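Local coordinates for protein DyP-type peroxidase (Pleurotus ostreatus PC15, PDB 6FSK) that is a heme b-dependent dye-decolorizing peroxidase that probably uses peroxide to oxidise dyes and, at a non-canonical site, Mn(II), at residues 94-105 / 387-395; 11-21 / 352-360. The protein carries 1 engineered substitution. All coordinates share one frame; numbering follows the deposited sequence.

Contact 1 of 2, residues 94-105 / 387-395; sequences SDNAFTTGQRKD and SSIDDGFHF
Ala97 and Asp390 bring the two backbones closest, their CA atoms 5.8 Å apart, where the first turn of helix 96-100 meets the loop leading into helix 393-401. Two aspartates bind backbone N-H groups across it. The Asp390 carboxylate spans the N-H groups of that first turn: OD2 accepts from Asn96 N at 2.8 Å, and OD1, through its syn lone pair, from Ala97 N, also at 2.8 Å. In Asp95, the N-cap residue, chi1 of -173° swings the carboxylate back over the helix start, where OD1 takes the N-H of Phe98, while OD2 receives Asp390 N at 3.0 Å, nearly straight at 167°, and a weak bond from Ile389 N. The two carboxylates stack, planes 18° apart, with Asp95 OD1 3.5 Å from Asp390 OD1; the surrounding N-H groups and the helix N-terminus probably offset this repulsion. A water donates to Asp95 OD2 and Ser94 O and accepts from Ser388 OG. Deeper in, Ile389 CG2 rests on Ala97 CB at 3.7 Å. Ile389 packs on Phe239 and Thr241 of strand 238-247; Tyr469 of strand 462-472 touches both Ala97 and Ile389 and hydrogen-bonds Asp105, while Phe98 leans on helix 81-86.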
loop_
_atom_site.group_PDB
_atom_site.type_symbol
_atom_site.label_atom_id
_atom_site.label_comp_id
_atom_site.label_asym_id
_atom_site.label_seq_id
_atom_site.Cartn_x
_atom_site.Cartn_y
_atom_site.Cartn_z
ATOM N N SER A 94 -20.215 -4.352 -4.923
ATOM C CA SER A 94 -20.432 -4.037 -3.498
ATOM C C SER A 94 -19.194 -3.375 -2.857
ATOM O O SER A 94 -18.740 -3.782 -1.810
ATOM C CB SER A 94 -20.789 -5.375 -2.807
ATOM O OG SER A 94 -21.493 -5.052 -1.643
ATOM N N ASP A 95 -18.620 -2.400 -3.571
ATOM C CA ASP A 95 -17.585 -1.554 -2.955
ATOM C C ASP A 95 -17.802 -0.127 -3.437
ATOM O O ASP A 95 -17.666 0.197 -4.652
ATOM C CB ASP A 95 -16.237 -2.052 -3.322
ATOM C CG ASP A 95 -15.168 -1.341 -2.581
ATOM O OD1 ASP A 95 -14.687 -0.251 -2.965
ATOM O OD2 ASP A 95 -14.811 -1.869 -1.503
ATOM N N ASN A 96 -18.213 0.699 -2.521
ATOM C CA ASN A 96 -18.597 2.065 -2.823
ATOM C C ASN A 96 -17.395 2.861 -3.358
ATOM O O ASN A 96 -17.527 3.612 -4.301
ATOM C CB ASN A 96 -19.090 2.752 -1.582
ATOM C CG ASN A 96 -20.337 2.156 -1.025
ATOM O OD1 ASN A 96 -20.469 1.999 0.227
ATOM N ND2 ASN A 96 -21.235 1.787 -1.905
ATOM N N ALA A 97 -16.234 2.706 -2.750
ATOM C CA ALA A 97 -15.020 3.432 -3.196
ATOM C C ALA A 97 -14.662 3.073 -4.607
ATOM O O ALA A 97 -14.425 3.925 -5.456
ATOM C CB ALA A 97 -13.879 3.130 -2.231
ATOM N N PHE A 98 -14.614 1.758 -4.918
ATOM C CA PHE A 98 -14.301 1.276 -6.246
ATOM C C PHE A 98 -15.295 1.873 -7.286
ATOM O O PHE A 98 -14.939 2.296 -8.346
ATOM C CB PHE A 98 -14.432 -0.254 -6.267
ATOM C CG PHE A 98 -14.296 -0.879 -7.625
ATOM C CD1 PHE A 98 -13.086 -1.000 -8.225
ATOM C CD2 PHE A 98 -15.404 -1.355 -8.318
ATOM C CE1 PHE A 98 -12.885 -1.610 -9.435
ATOM C CE2 PHE A 98 -15.230 -1.938 -9.568
ATOM C CZ PHE A 98 -14.020 -2.050 -10.133
ATOM N N THR A 99 -16.574 1.832 -6.937
ATOM C CA THR A 99 -17.635 2.255 -7.857
ATOM C C THR A 99 -17.596 3.783 -8.115
ATOM O O THR A 99 -17.752 4.237 -9.246
ATOM C CB THR A 99 -18.944 1.764 -7.297
ATOM O OG1 THR A 99 -18.911 0.322 -7.331
ATOM C CG2 THR A 99 -20.080 2.292 -8.150
ATOM N N THR A 100 -17.326 4.525 -7.065
ATOM C CA THR A 100 -17.154 5.976 -7.133
ATOM C C THR A 100 -15.942 6.339 -7.981
ATOM O O THR A 100 -15.941 7.308 -8.740
ATOM C CB THR A 100 -17.059 6.498 -5.700
ATOM O OG1 THR A 100 -18.359 6.385 -5.067
ATOM C CG2 THR A 100 -16.661 7.920 -5.628
ATOM N N GLY A 101 -14.881 5.558 -7.865
ATOM C CA GLY A 101 -13.566 5.843 -8.460
ATOM C C GLY A 101 -12.756 6.773 -7.607
ATOM O O GLY A 101 -13.279 7.510 -6.821
ATOM N N GLN A 102 -11.472 6.637 -7.741
ATOM C CA GLN A 102 -10.568 7.315 -6.887
ATOM C C GLN A 102 -10.539 8.813 -7.162
ATOM O O GLN A 102 -10.285 9.583 -6.248
ATOM C CB GLN A 102 -9.169 6.748 -6.876
ATOM C CG GLN A 102 -8.412 7.137 -5.571
ATOM C CD GLN A 102 -6.983 6.715 -5.589
ATOM O OE1 GLN A 102 -6.063 7.569 -5.614
ATOM N NE2 GLN A 102 -6.734 5.368 -5.573
ATOM N N ARG A 103 -10.689 9.236 -8.427
ATOM C CA ARG A 103 -10.681 10.689 -8.652
ATOM C C ARG A 103 -11.729 11.451 -7.790
ATOM O O ARG A 103 -11.410 12.510 -7.159
ATOM C CB ARG A 103 -10.957 11.006 -10.109
ATOM C CG ARG A 103 -9.832 10.742 -11.050
ATOM C CD ARG A 103 -10.202 10.834 -12.547
ATOM N NE ARG A 103 -11.251 9.840 -12.863
ATOM C CZ ARG A 103 -11.927 9.904 -13.975
ATOM N NH1 ARG A 103 -11.630 10.858 -14.875
ATOM N NH2 ARG A 103 -12.879 9.032 -14.195
ATOM N N LYS A 104 -12.944 10.889 -7.625
ATOM C CA LYS A 104 -13.976 11.504 -6.770
ATOM C C LYS A 104 -13.726 11.176 -5.298
ATOM O O LYS A 104 -13.834 12.022 -4.438
ATOM C CB LYS A 104 -15.346 11.021 -7.152
ATOM C CG LYS A 104 -15.834 11.698 -8.399
ATOM C CD LYS A 104 -17.139 11.143 -8.854
ATOM C CE LYS A 104 -17.576 11.831 -10.149
ATOM N NZ LYS A 104 -18.429 10.875 -10.886
ATOM N N ASP A 105 -13.263 9.945 -5.019
ATOM C CA ASP A 105 -13.089 9.520 -3.627
ATOM C C ASP A 105 -11.929 10.279 -2.957
ATOM O O ASP A 105 -11.902 10.417 -1.743
ATOM C CB ASP A 105 -12.800 8.022 -3.569
ATOM C CG ASP A 105 -13.106 7.396 -2.213
ATOM O OD1 ASP A 105 -14.134 7.706 -1.614
ATOM O OD2 ASP A 105 -12.272 6.511 -1.736
ATOM N N SER A 387 -10.299 -7.602 -0.201
ATOM C CA SER A 387 -11.564 -7.846 -0.799
ATOM C C SER A 387 -12.530 -6.725 -0.580
ATOM O O SER A 387 -13.711 -6.810 -0.974
ATOM C CB SER A 387 -12.164 -9.163 -0.301
ATOM O OG SER A 387 -12.460 -9.042 1.067
ATOM N N SER A 388 -12.089 -5.609 0.031
ATOM C CA SER A 388 -12.957 -4.478 0.242
ATOM C C SER A 388 -12.089 -3.237 0.435
ATOM O O SER A 388 -11.427 -3.065 1.443
ATOM C CB SER A 388 -13.821 -4.659 1.466
ATOM O OG SER A 388 -14.629 -3.532 1.774
ATOM N N ILE A 389 -12.154 -2.336 -0.527
ATOM C CA ILE A 389 -11.516 -0.977 -0.373
ATOM C C ILE A 389 -12.259 -0.179 0.683
ATOM O O ILE A 389 -11.655 0.519 1.546
ATOM C CB ILE A 389 -11.490 -0.244 -1.724
ATOM C CG1 ILE A 389 -10.744 -1.070 -2.746
ATOM C CG2 ILE A 389 -10.814 1.144 -1.575
ATOM C CD1 ILE A 389 -10.737 -0.409 -4.137
ATOM N N ASP A 390 -13.594 -0.365 0.727
ATOM C CA ASP A 390 -14.408 0.324 1.720
ATOM C C ASP A 390 -13.942 -0.057 3.149
ATOM O O ASP A 390 -13.759 0.820 4.002
ATOM C CB ASP A 390 -15.856 -0.040 1.640
ATOM C CG ASP A 390 -16.554 0.503 0.400
ATOM O OD1 ASP A 390 -16.056 1.425 -0.257
ATOM O OD2 ASP A 390 -17.719 -0.040 0.136
ATOM N N ASP A 391 -13.633 -1.323 3.358
ATOM C CA ASP A 391 -13.227 -1.787 4.695
ATOM C C ASP A 391 -11.763 -1.582 4.957
ATOM O O ASP A 391 -11.330 -1.419 6.132
ATOM C CB ASP A 391 -13.469 -3.298 4.902
ATOM C CG ASP A 391 -14.947 -3.706 4.975
ATOM O OD1 ASP A 391 -15.842 -2.874 5.113
ATOM O OD2 ASP A 391 -15.188 -4.953 4.892
ATOM N N GLY A 392 -10.938 -1.626 3.903
ATOM C CA GLY A 392 -9.511 -1.554 3.964
ATOM C C GLY A 392 -8.907 -0.184 3.717
ATOM O O GLY A 392 -9.037 0.726 4.493
ATOM N N PHE A 393 -8.316 -0.088 2.519
ATOM C CA PHE A 393 -7.610 1.147 2.193
ATOM C C PHE A 393 -8.379 2.423 2.520
ATOM O O PHE A 393 -7.855 3.332 3.138
ATOM C CB PHE A 393 -7.218 1.168 0.710
ATOM C CG PHE A 393 -6.724 2.533 0.295
ATOM C CD1 PHE A 393 -5.392 2.899 0.599
ATOM C CD2 PHE A 393 -7.580 3.434 -0.327
ATOM C CE1 PHE A 393 -4.955 4.190 0.318
ATOM C CE2 PHE A 393 -7.131 4.746 -0.625
ATOM C CZ PHE A 393 -5.813 5.103 -0.291
ATOM N N HIS A 394 -9.631 2.565 2.060
ATOM C CA HIS A 394 -10.326 3.825 2.304
ATOM C C HIS A 394 -10.502 4.099 3.800
ATOM O O HIS A 394 -10.368 5.250 4.217
ATOM C CB HIS A 394 -11.703 3.768 1.599
ATOM C CG HIS A 394 -12.504 5.028 1.749
ATOM N ND1 HIS A 394 -13.127 5.398 2.932
ATOM C CD2 HIS A 394 -12.740 6.015 0.864
ATOM C CE1 HIS A 394 -13.771 6.542 2.729
ATOM N NE2 HIS A 394 -13.481 6.963 1.503
ATOM N N PHE A 395 -10.956 3.086 4.530
ATOM C CA PHE A 395 -11.208 3.209 5.950
ATOM C C PHE A 395 -9.928 3.595 6.700
ATOM O O PHE A 395 -9.905 4.519 7.550
ATOM C CB PHE A 395 -11.826 1.953 6.481
ATOM C CG PHE A 395 -12.362 2.114 7.860
ATOM C CD1 PHE A 395 -11.580 1.888 8.926
ATOM C CD2 PHE A 395 -13.718 2.470 8.039
ATOM C CE1 PHE A 395 -12.071 1.981 10.252
ATOM C CE2 PHE A 395 -14.191 2.634 9.313
ATOM C CZ PHE A 395 -13.389 2.346 10.415
HETATM O O HOH W 1 -16.259 -3.743 -0.349
#

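Contact 2 of 2, residues 11-21 / 352-360. With HEM (protoporphyrin IX containing Fe), chain C.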
loop_
_atom_site.group_PDB
_atom_site.type_symbol
_atom_site.label_atom_id
_atom_site.label_comp_id
_atom_site.label_asym_id
_atom_site.label_seq_id
_atom_site.Cartn_x
_atom_site.Cartn_y
_atom_site.Cartn_z
ATOM N N ASP A 11 0.086 -11.472 -8.262
ATOM C CA ASP A 11 0.476 -10.385 -7.376
ATOM C C ASP A 11 -0.307 -10.348 -6.109
ATOM O O ASP A 11 0.189 -9.700 -5.153
ATOM C CB ASP A 11 0.314 -9.018 -8.045
ATOM C CG ASP A 11 1.245 -7.925 -7.444
ATOM O OD1 ASP A 11 2.416 -8.278 -7.099
ATOM O OD2 ASP A 11 0.825 -6.754 -7.458
ATOM N N ILE A 12 -1.476 -10.992 -6.036
ATOM C CA ILE A 12 -2.370 -10.868 -4.905
ATOM C C ILE A 12 -1.783 -11.749 -3.765
ATOM O O ILE A 12 -1.528 -11.273 -2.701
ATOM C CB ILE A 12 -3.825 -11.272 -5.254
ATOM C CG1 ILE A 12 -4.389 -10.480 -6.413
ATOM C CG2 ILE A 12 -4.696 -11.185 -4.055
ATOM C CD1 ILE A 12 -5.555 -11.108 -7.067
ATOM N N LEU A 13 -1.692 -13.066 -3.987
ATOM C CA LEU A 13 -1.142 -14.029 -3.025
ATOM C C LEU A 13 0.185 -14.492 -3.633
ATOM O O LEU A 13 0.251 -15.145 -4.688
ATOM C CB LEU A 13 -2.071 -15.198 -2.785
ATOM C CG LEU A 13 -3.422 -14.898 -2.161
ATOM C CD1 LEU A 13 -4.244 -16.186 -1.944
ATOM C CD2 LEU A 13 -3.316 -14.172 -0.837
ATOM N N GLY A 14 1.237 -14.102 -2.964
ATOM C CA GLY A 14 2.591 -14.296 -3.410
ATOM C C GLY A 14 3.283 -12.998 -3.627
ATOM O O GLY A 14 4.192 -12.587 -2.874
ATOM N N GLY A 15 2.828 -12.316 -4.656
ATOM C CA GLY A 15 3.469 -11.068 -5.038
ATOM C C GLY A 15 4.435 -11.280 -6.203
ATOM O O GLY A 15 5.323 -12.213 -6.174
ATOM N N LEU A 16 4.358 -10.433 -7.233
ATOM C CA LEU A 16 5.350 -10.521 -8.321
ATOM C C LEU A 16 6.712 -10.114 -7.844
ATOM O O LEU A 16 6.859 -9.002 -7.286
ATOM C CB LEU A 16 4.948 -9.635 -9.498
ATOM C CG LEU A 16 3.512 -9.816 -9.996
ATOM C CD1 LEU A 16 3.219 -8.832 -11.111
ATOM C CD2 LEU A 16 3.198 -11.217 -10.442
ATOM N N PRO A 17 7.756 -10.962 -8.039
ATOM C CA PRO A 17 9.059 -10.566 -7.618
ATOM C C PRO A 17 9.607 -9.517 -8.590
ATOM O O PRO A 17 9.312 -9.543 -9.797
ATOM C CB PRO A 17 9.888 -11.853 -7.727
ATOM C CG PRO A 17 9.211 -12.644 -8.706
ATOM C CD PRO A 17 7.734 -12.328 -8.589
ATOM N N LYS A 18 10.344 -8.567 -8.030
ATOM C CA LYS A 18 10.816 -7.464 -8.881
ATOM C C LYS A 18 11.994 -6.695 -8.350
ATOM O O LYS A 18 12.117 -6.438 -7.126
ATOM C CB LYS A 18 9.639 -6.508 -9.023
ATOM C CG LYS A 18 9.067 -6.027 -7.668
ATOM C CD LYS A 18 7.679 -5.383 -7.794
ATOM C CE LYS A 18 7.070 -4.910 -6.475
ATOM N NZ LYS A 18 5.632 -4.595 -6.646
ATOM N N ARG A 19 12.770 -6.177 -9.281
ATOM C CA ARG A 19 13.642 -5.061 -9.079
ATOM C C ARG A 19 13.090 -3.793 -9.753
ATOM O O ARG A 19 13.458 -2.660 -9.369
ATOM C CB ARG A 19 15.049 -5.396 -9.619
ATOM C CG ARG A 19 15.710 -6.455 -8.714
ATOM C CD ARG A 19 17.160 -6.775 -9.080
ATOM N NE ARG A 19 18.088 -5.647 -9.127
ATOM C CZ ARG A 19 18.323 -4.858 -10.184
ATOM N NH1 ARG A 19 17.699 -4.994 -11.362
ATOM N NH2 ARG A 19 19.202 -3.875 -10.057
ATOM N N THR A 20 12.238 -4.001 -10.795
ATOM C CA THR A 20 11.623 -2.912 -11.558
ATOM C C THR A 20 10.238 -3.342 -11.998
ATOM O O THR A 20 9.939 -4.537 -12.116
ATOM C CB THR A 20 12.494 -2.423 -12.709
ATOM O OG1 THR A 20 11.957 -1.254 -13.325
ATOM C CG2 THR A 20 12.696 -3.521 -13.753
ATOM N N GLU A 21 9.381 -2.376 -12.174
ATOM C CA GLU A 21 7.978 -2.638 -12.518
ATOM C C GLU A 21 7.419 -1.487 -13.308
ATOM O O GLU A 21 7.565 -0.339 -12.898
ATOM C CB GLU A 21 7.147 -2.918 -11.230
ATOM C CG GLU A 21 5.741 -3.406 -11.466
ATOM C CD GLU A 21 5.074 -3.848 -10.169
ATOM O OE1 GLU A 21 5.415 -3.273 -9.138
ATOM O OE2 GLU A 21 4.174 -4.758 -10.253
ATOM N N ARG A 352 -7.382 -5.386 7.107
ATOM C CA ARG A 352 -6.044 -5.781 6.701
ATOM C C ARG A 352 -5.893 -5.618 5.202
ATOM O O ARG A 352 -6.848 -5.788 4.430
ATOM C CB ARG A 352 -5.726 -7.241 7.121
ATOM C CG ARG A 352 -5.872 -7.422 8.617
ATOM C CD ARG A 352 -5.019 -6.567 9.475
ATOM N NE ARG A 352 -3.574 -6.683 9.188
ATOM C CZ ARG A 352 -2.773 -7.591 9.659
ATOM N NH1 ARG A 352 -3.237 -8.625 10.428
ATOM N NH2 ARG A 352 -1.506 -7.569 9.318
ATOM N N ILE A 353 -4.651 -5.319 4.797
ATOM C CA ILE A 353 -4.289 -5.178 3.398
ATOM C C ILE A 353 -2.978 -5.804 3.135
ATOM O O ILE A 353 -2.113 -5.890 4.019
ATOM C CB ILE A 353 -4.249 -3.660 2.960
ATOM C CG1 ILE A 353 -3.189 -2.875 3.789
ATOM C CG2 ILE A 353 -5.602 -3.023 3.052
ATOM C CD1 ILE A 353 -2.995 -1.460 3.276
ATOM N N ILE A 354 -2.814 -6.277 1.872
ATOM C CA ILE A 354 -1.546 -6.786 1.452
ATOM C C ILE A 354 -0.941 -5.721 0.561
ATOM O O ILE A 354 -1.501 -5.392 -0.458
ATOM C CB ILE A 354 -1.647 -8.132 0.689
ATOM C CG1 ILE A 354 -2.087 -9.239 1.649
ATOM C CG2 ILE A 354 -0.345 -8.450 0.027
ATOM C CD1 ILE A 354 -2.409 -10.518 0.895
ATOM N N ARG A 355 0.265 -5.255 0.911
ATOM C CA ARG A 355 0.945 -4.184 0.128
ATOM C C ARG A 355 1.992 -4.724 -0.800
ATOM O O ARG A 355 2.741 -5.673 -0.469
ATOM C CB ARG A 355 1.607 -3.203 1.067
ATOM C CG ARG A 355 0.634 -2.424 1.877
ATOM C CD ARG A 355 1.271 -1.696 3.061
ATOM N NE ARG A 355 1.854 -2.646 4.024
ATOM C CZ ARG A 355 3.121 -2.588 4.421
ATOM N NH1 ARG A 355 3.956 -1.610 4.035
ATOM N NH2 ARG A 355 3.564 -3.517 5.209
ATOM N N ARG A 356 2.060 -4.168 -2.007
ATOM C CA ARG A 356 3.027 -4.589 -3.020
ATOM C C ARG A 356 3.749 -3.308 -3.559
ATOM O O ARG A 356 3.922 -3.221 -4.780
ATOM C CB ARG A 356 2.391 -5.366 -4.158
ATOM C CG ARG A 356 1.627 -6.567 -3.756
ATOM C CD ARG A 356 2.521 -7.696 -3.256
ATOM N NE ARG A 356 1.758 -8.877 -2.960
ATOM C CZ ARG A 356 1.991 -9.757 -1.983
ATOM N NH1 ARG A 356 2.967 -9.611 -1.142
ATOM N NH2 ARG A 356 1.179 -10.824 -1.862
ATOM N N GLY A 357 4.137 -2.395 -2.691
ATOM C CA GLY A 357 4.807 -1.134 -3.133
ATOM C C GLY A 357 6.123 -1.339 -3.797
ATOM O O GLY A 357 6.842 -2.361 -3.586
ATOM N N ILE A 358 6.443 -0.401 -4.646
ATOM C CA ILE A 358 7.798 -0.299 -5.128
ATOM C C ILE A 358 8.127 1.209 -5.168
ATOM O O ILE A 358 7.296 2.039 -5.527
ATOM C CB ILE A 358 7.987 -0.959 -6.551
ATOM C CG1 ILE A 358 9.466 -1.046 -6.962
ATOM C CG2 ILE A 358 7.155 -0.318 -7.643
ATOM C CD1 ILE A 358 9.756 -1.901 -8.194
ATOM N N GLN A 359 9.383 1.503 -4.931
ATOM C CA GLN A 359 9.846 2.840 -4.955
ATOM C C GLN A 359 9.944 3.375 -6.393
ATOM O O GLN A 359 9.979 2.603 -7.340
ATOM C CB GLN A 359 11.226 2.933 -4.323
ATOM C CG GLN A 359 11.437 2.320 -2.924
ATOM C CD GLN A 359 11.938 0.895 -2.952
ATOM O OE1 GLN A 359 11.524 0.111 -3.777
ATOM N NE2 GLN A 359 12.823 0.576 -2.077
ATOM N N PHE A 360 9.991 4.719 -6.508
ATOM C CA PHE A 360 10.390 5.305 -7.782
ATOM C C PHE A 360 11.310 6.471 -7.563
ATOM O O PHE A 360 11.246 7.134 -6.509
ATOM C CB PHE A 360 9.217 5.663 -8.685
ATOM C CG PHE A 360 8.464 6.895 -8.226
ATOM C CD1 PHE A 360 7.432 6.811 -7.306
ATOM C CD2 PHE A 360 8.789 8.165 -8.737
ATOM C CE1 PHE A 360 6.722 7.960 -6.918
ATOM C CE2 PHE A 360 8.070 9.285 -8.345
ATOM C CZ PHE A 360 7.039 9.171 -7.465
HETATM C CHA HEM C . 3.752 -0.120 7.142
HETATM C CHB HEM C . 6.021 3.498 4.905
HETATM C CHC HEM C . 1.903 4.613 2.673
HETATM C CHD HEM C . -0.464 1.183 5.145
HETATM C C1A HEM C . 4.767 0.750 6.740
HETATM C C2A HEM C . 6.132 0.708 7.164
HETATM C C3A HEM C . 6.779 1.681 6.509
HETATM C C4A HEM C . 5.793 2.377 5.739
HETATM C CMA HEM C . 8.210 2.066 6.670
HETATM C CAA HEM C . 6.695 -0.257 8.196
HETATM C CBA HEM C . 7.309 -1.556 7.688
HETATM C CGA HEM C . 6.285 -2.513 7.138
HETATM O O1A HEM C . 5.560 -3.155 7.901
HETATM O O2A HEM C . 6.222 -2.649 5.890
HETATM C C1B HEM C . 5.107 4.159 4.079
HETATM C C2B HEM C . 5.386 5.204 3.204
HETATM C C3B HEM C . 4.256 5.533 2.523
HETATM C C4B HEM C . 3.229 4.629 3.062
HETATM C CMB HEM C . 6.715 5.902 3.055
HETATM C CAB HEM C . 3.937 6.554 1.501
HETATM C CBB HEM C . 4.848 7.110 0.733
HETATM C C1C HEM C . 0.860 3.887 3.161
HETATM C C2C HEM C . -0.505 3.968 2.853
HETATM C C3C HEM C . -1.203 3.030 3.557
HETATM C C4C HEM C . -0.216 2.278 4.294
HETATM C CMC HEM C . -1.078 4.942 1.859
HETATM C CAC HEM C . -2.655 2.730 3.685
HETATM C CBC HEM C . -3.628 3.648 3.505
HETATM C C1D HEM C . 0.542 0.511 5.845
HETATM C C2D HEM C . 0.227 -0.751 6.583
HETATM C C3D HEM C . 1.453 -1.132 7.109
HETATM C C4D HEM C . 2.395 -0.088 6.739
HETATM C CMD HEM C . -1.060 -1.465 6.691
HETATM C CAD HEM C . 1.750 -2.319 8.018
HETATM C CBD HEM C . 1.491 -2.033 9.464
HETATM C CGD HEM C . 1.670 -3.266 10.315
HETATM O O1D HEM C . 2.416 -3.085 11.309
HETATM O O2D HEM C . 1.207 -4.332 9.963
HETATM N NA HEM C . 4.517 1.860 5.930
HETATM N NB HEM C . 3.783 3.871 4.051
HETATM N NC HEM C . 1.000 2.903 4.169
HETATM N ND HEM C . 1.807 0.888 6.036
HETATM FE FE HEM C . 2.768 2.418 5.118
HETATM O O HOH W 2 1.107 -13.076 -0.098
#
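Arg356 reaches across to the 11-15 loop and is gripped there by backbone carbonyls. Its NE donates to Asp11 O at 2.8 Å, nearly in line with the C=O bond, and NH2 donates to Ile12 O at 2.9 Å from well above that carbonyl's plane. The guanidinium is sandwiched: Gly14 O and Gly15 CA lie over one face, and Ile354 CG2 sits 3.3 Å above the centre of the other. A side chain on Gly15 would run into CZ of Arg356. A bend at chi2 (-70°) turns the arginine chain along the Asp11 carboxylate, whose OD1 accepts from Leu16 N and whose OD2 is held by Tyr385. An alanine in place of Arg356 would probably leave the carbonyls of Asp11 and Ile12 without these donors and open a gap between Gly15 and Ile354. Strand 354-360 is an outermost strand of the antiparallel sheet of this DyP-type fold, beside 379-386, and Arg355, the residue before Arg356, turns to the heme: C3D lies over the centre of its guanidinium, and NH1 and NH2 both donate to propionate oxygen O2A, the latter at 2.9 Å. Asp191 forms a salt bridge with NH1. The extended lysine chain of Lys18 carries NZ to Arg356 O at 2.9 Å and into a salt bridge with Glu21 OE1 at 2.8 Å, while its CE passes 4.1 Å from Ile358 CB. Beyond Lys18 the packing is looser: Ile358 CD1 approaches Arg19 O and Thr20 CA no closer than 4.0 Å, at the classic beta bulge that Arg19 and Thr20 form opposite Gly140. On the solvent side, at the partly exposed Gly14, a water accepts from both Gly14 N and Arg356 NH2.

How the contacts relate
Both contacts join the N-terminal DyP family region to the C-terminal one, and their later segments flank strand 379-386: 352-360 pairs beside it, 387-395 follows it. Contact 1 is the more buried, although Asn96 at its margin is exposed; contact 2 is only partly buried. Their chemistry is reversed: in contact 1 carboxylates accept from backbone N-H groups at a helix start, whereas in contact 2 cationic side chains donate to backbone carbonyls along loops. Each also reaches the heme, contact 1 by packing of Phe393, contact 2 by hydrogen bonds from Arg355 to a propionate. Their centres lie 20 Å apart, yet they touch where Ile353 CG2 meets Phe393 N at 4.0 Å.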